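Interferon (Danio rerio, PDB 3PIV) probably acts as a secreted antiviral cytokine of the alpha/beta interferon family, signalling by binding a cytokine receptor. Local coordinates at residues K45-V48 with E49-V52; E98-A101 with R102-K105. All coordinates share one frame; numbering follows the deposited sequence.

Contact 1: K45-V48 with E49-V52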
# COMPACT_ATOMS: atom_id res chain seq x y z
N LYS A 45 12.69 2.33 -11.71
CA LYS A 45 13.33 2.19 -13.02
C LYS A 45 13.06 0.85 -13.70
O LYS A 45 13.69 0.53 -14.72
CB LYS A 45 14.83 2.47 -12.93
CG LYS A 45 15.57 1.70 -11.85
CD LYS A 45 16.94 2.34 -11.60
CE LYS A 45 17.75 1.58 -10.54
NZ LYS A 45 18.09 0.19 -10.98
N SER A 46 12.13 0.08 -13.16
CA SER A 46 11.70 -1.17 -13.78
C SER A 46 10.80 -0.86 -14.96
O SER A 46 10.32 0.25 -15.09
CB SER A 46 10.93 -2.01 -12.77
OG SER A 46 11.76 -2.41 -11.70
N LYS A 47 10.58 -1.86 -15.81
CA LYS A 47 9.68 -1.72 -16.96
C LYS A 47 8.25 -1.49 -16.49
O LYS A 47 7.91 -1.80 -15.35
CB LYS A 47 9.74 -2.97 -17.84
CG LYS A 47 11.16 -3.31 -18.28
CD LYS A 47 11.19 -4.49 -19.25
CE LYS A 47 12.55 -4.60 -19.93
NZ LYS A 47 13.67 -4.72 -18.95
N VAL A 48 7.41 -0.95 -17.38
CA VAL A 48 6.05 -0.59 -17.03
C VAL A 48 5.20 -1.79 -16.58
O VAL A 48 4.48 -1.70 -15.59
CB VAL A 48 5.35 0.20 -18.16
CG1 VAL A 48 5.61 -0.46 -19.49
CG2 VAL A 48 3.84 0.30 -17.91
N GLU A 49 5.31 -2.91 -17.27
CA GLU A 49 4.54 -4.09 -16.91
C GLU A 49 4.81 -4.49 -15.47
O GLU A 49 3.90 -4.87 -14.73
CB GLU A 49 4.86 -5.27 -17.83
CG GLU A 49 4.44 -5.04 -19.28
CD GLU A 49 4.16 -6.34 -20.02
OE1 GLU A 49 4.41 -7.43 -19.45
OE2 GLU A 49 3.67 -6.27 -21.17
N ASP A 50 6.08 -4.38 -15.08
CA ASP A 50 6.49 -4.73 -13.73
C ASP A 50 6.00 -3.70 -12.73
O ASP A 50 5.63 -4.03 -11.60
CB ASP A 50 8.00 -4.86 -13.66
CG ASP A 50 8.50 -6.06 -14.42
OD1 ASP A 50 7.95 -7.15 -14.20
OD2 ASP A 50 9.43 -5.91 -15.24
N GLN A 51 5.98 -2.44 -13.15
CA GLN A 51 5.51 -1.38 -12.26
C GLN A 51 4.04 -1.58 -11.88
O GLN A 51 3.67 -1.46 -10.71
CB GLN A 51 5.75 0.00 -12.88
CG GLN A 51 7.24 0.35 -12.96
CD GLN A 51 7.51 1.65 -13.70
OE1 GLN A 51 6.90 1.93 -14.74
NE2 GLN A 51 8.42 2.46 -13.16
N VAL A 52 3.21 -1.88 -12.88
CA VAL A 52 1.79 -2.09 -12.67
C VAL A 52 1.50 -3.33 -11.83
O VAL A 52 0.64 -3.31 -10.96
CB VAL A 52 1.06 -2.21 -14.01
CG1 VAL A 52 -0.42 -2.56 -13.79
CG2 VAL A 52 1.21 -0.91 -14.82
O HOH W 1 11.60 -4.55 -14.91
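Asp50 reaches back over the start of its helix toward Lys47. Its CG lies anti to the carbonyl carbon (chi1 -69°), which brings Asp50 OD2 to 3.9 Å from Lys47 CB. A water links the two residues: it donates to Asp50 OD2 at 2.6 Å and accepts from Lys47 N at 3.0 Å. The other carboxylate oxygen, OD1, is bonded to Tyr112 OH of helix 111-129, so both oxygens are held. Lys47 NZ turns away and stays 5.8 Å from Asp50 OD2. Lys47 is the N-cap of helix 48-66, one of the long helices of this four-helix cytokine fold. The first turn closes with Gln51 N bonded to Lys47 O and Val52 N to Val48 O. Gln51 is buried and runs back, extended beyond CG, along the incoming loop. Gln51 CG sits 3.3 Å from Lys47 O, and Gln51 CD sits 3.4 Å from Ser46 O. The amide end reaches Met43 O through NE2, tying the new helix to the end of helix 37-44. Ser46 packs CB to CB with Asp50 at 4.2 Å, while its OG bonds to Leu42 O. One turn apart, the CG2 methyls of Val48 and Val52 meet loosely along the helix flank.

Contact 2: E98-A101 with R102-K105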
# COMPACT_ATOMS: atom_id res chain seq x y z
N GLU A 98 -6.85 -5.61 -14.57
CA GLU A 98 -7.23 -5.81 -15.95
C GLU A 98 -5.98 -5.78 -16.86
O GLU A 98 -5.78 -6.68 -17.68
CB GLU A 98 -8.28 -4.79 -16.38
CG GLU A 98 -8.72 -4.91 -17.82
CD GLU A 98 -9.68 -3.80 -18.23
OE1 GLU A 98 -10.87 -3.87 -17.83
OE2 GLU A 98 -9.24 -2.85 -18.92
N CYS A 99 -5.12 -4.78 -16.69
CA CYS A 99 -3.90 -4.72 -17.48
C CYS A 99 -3.00 -5.90 -17.19
O CYS A 99 -2.40 -6.46 -18.10
CB CYS A 99 -3.14 -3.42 -17.24
SG CYS A 99 -4.15 -1.94 -17.32
N VAL A 100 -2.88 -6.27 -15.92
CA VAL A 100 -1.96 -7.33 -15.52
C VAL A 100 -2.32 -8.67 -16.17
O VAL A 100 -1.45 -9.46 -16.54
CB VAL A 100 -1.90 -7.48 -13.98
CG1 VAL A 100 -1.06 -8.68 -13.58
CG2 VAL A 100 -1.35 -6.21 -13.36
N ALA A 101 -3.62 -8.92 -16.31
CA ALA A 101 -4.12 -10.10 -17.01
C ALA A 101 -3.54 -10.22 -18.43
O ALA A 101 -3.40 -11.32 -18.96
CB ALA A 101 -5.66 -10.07 -17.04
N ARG A 102 -3.17 -9.09 -19.04
CA ARG A 102 -2.61 -9.11 -20.40
C ARG A 102 -1.14 -9.50 -20.48
O ARG A 102 -0.65 -9.87 -21.54
CB ARG A 102 -2.79 -7.75 -21.07
CG ARG A 102 -4.24 -7.29 -21.16
CD ARG A 102 -4.32 -5.88 -21.68
NE ARG A 102 -5.64 -5.33 -21.43
CZ ARG A 102 -5.87 -4.04 -21.19
NH1 ARG A 102 -4.86 -3.18 -21.16
NH2 ARG A 102 -7.11 -3.62 -20.96
N TYR A 103 -0.43 -9.40 -19.36
CA TYR A 103 1.02 -9.62 -19.38
C TYR A 103 1.41 -11.09 -19.36
O TYR A 103 0.67 -11.94 -18.88
CB TYR A 103 1.68 -8.90 -18.20
CG TYR A 103 1.33 -7.43 -18.11
CD1 TYR A 103 1.00 -6.70 -19.24
CD2 TYR A 103 1.34 -6.78 -16.88
CE1 TYR A 103 0.68 -5.35 -19.15
CE2 TYR A 103 1.02 -5.45 -16.78
CZ TYR A 103 0.70 -4.73 -17.91
OH TYR A 103 0.39 -3.40 -17.79
N ALA A 104 2.59 -11.38 -19.91
CA ALA A 104 3.16 -12.73 -19.85
C ALA A 104 3.52 -13.07 -18.41
O ALA A 104 4.24 -12.33 -17.75
CB ALA A 104 4.38 -12.82 -20.73
N LYS A 105 3.01 -14.20 -17.93
CA LYS A 105 3.28 -14.63 -16.57
C LYS A 105 4.56 -15.46 -16.56
O LYS A 105 4.57 -16.60 -17.00
CB LYS A 105 2.08 -15.40 -16.00
CG LYS A 105 0.79 -14.55 -15.98
CD LYS A 105 -0.39 -15.30 -15.36
CE LYS A 105 -1.59 -14.36 -15.17
NZ LYS A 105 -1.16 -13.08 -14.52
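Arg102 N donates to Cys99 O at 2.9 Å, and Tyr103 N donates to Val100 O at 3.0 Å. These two backbone bonds span three residues each, as in a 3-10 turn. Here the chain passes from helix 79-101 into the loop before helix 111-129. At Tyr103 the backbone becomes extended and leaves the helix direction.

The Tyr103 side chain folds back against this turn. With CG anti to the carbonyl carbon (chi1 -53°), one ring face lies against the backbone, and Cys99 O sits over the ring centre. Val100 N lies above the same face, nearer the rim. The hydroxyl end reaches Cys99, with Tyr103 OH 3.6 Å from Cys99 CB, and Tyr103 CE2 packs on Val100 CG2 at 4.2 Å. Cys99 is buried and forms a disulfide with Cys4, which fastens the N-terminal segment to this end of the helical cytokine fold. The Tyr103 ring also touches Cys4 and Lys53 of helix 48-66.

Arg102 also runs back along the helix surface, on the side of Glu98. Its chain is extended from CG to NE and passes close to the carbonyl oxygens of Glu98 and Cys99. Cys99 CA lies over one guanidinium face, off toward the rim. Arg102 NH2 makes a salt bridge to Glu98 OE2 at 3.0 Å, the carboxylate and guanidinium planes being tilted apart. Glu98 CG stands opposite its own backbone nitrogen (chi1 179°), and the straight chain carries the carboxylate out to the arginine. The same OE2 accepts a hydrogen bond from Trp6 NE1.

Overall arrangement
Contact 1 begins helix 48-66 and contact 2 lies where helix 79-101, the next helix in the chain, gives way to a loop. Their centres are 12 Å apart, on the same side of the molecule's centre. Thus the start of one helix packs beside the end of the next. The Glu49 carboxylate lies over the Tyr103 ring face that is turned away from Cys99 O, with Glu49 CD 3.3 Å from Tyr103 CD1. Val52 lies between the two helices and meets both Val100 and Tyr103: Val52 CG1 is 3.8 Å from Val100 CG2, and Val52 CG2 is 4.0 Å from Tyr103 OH. Tyr103 and Val52 thus join the two contacts by packing alone.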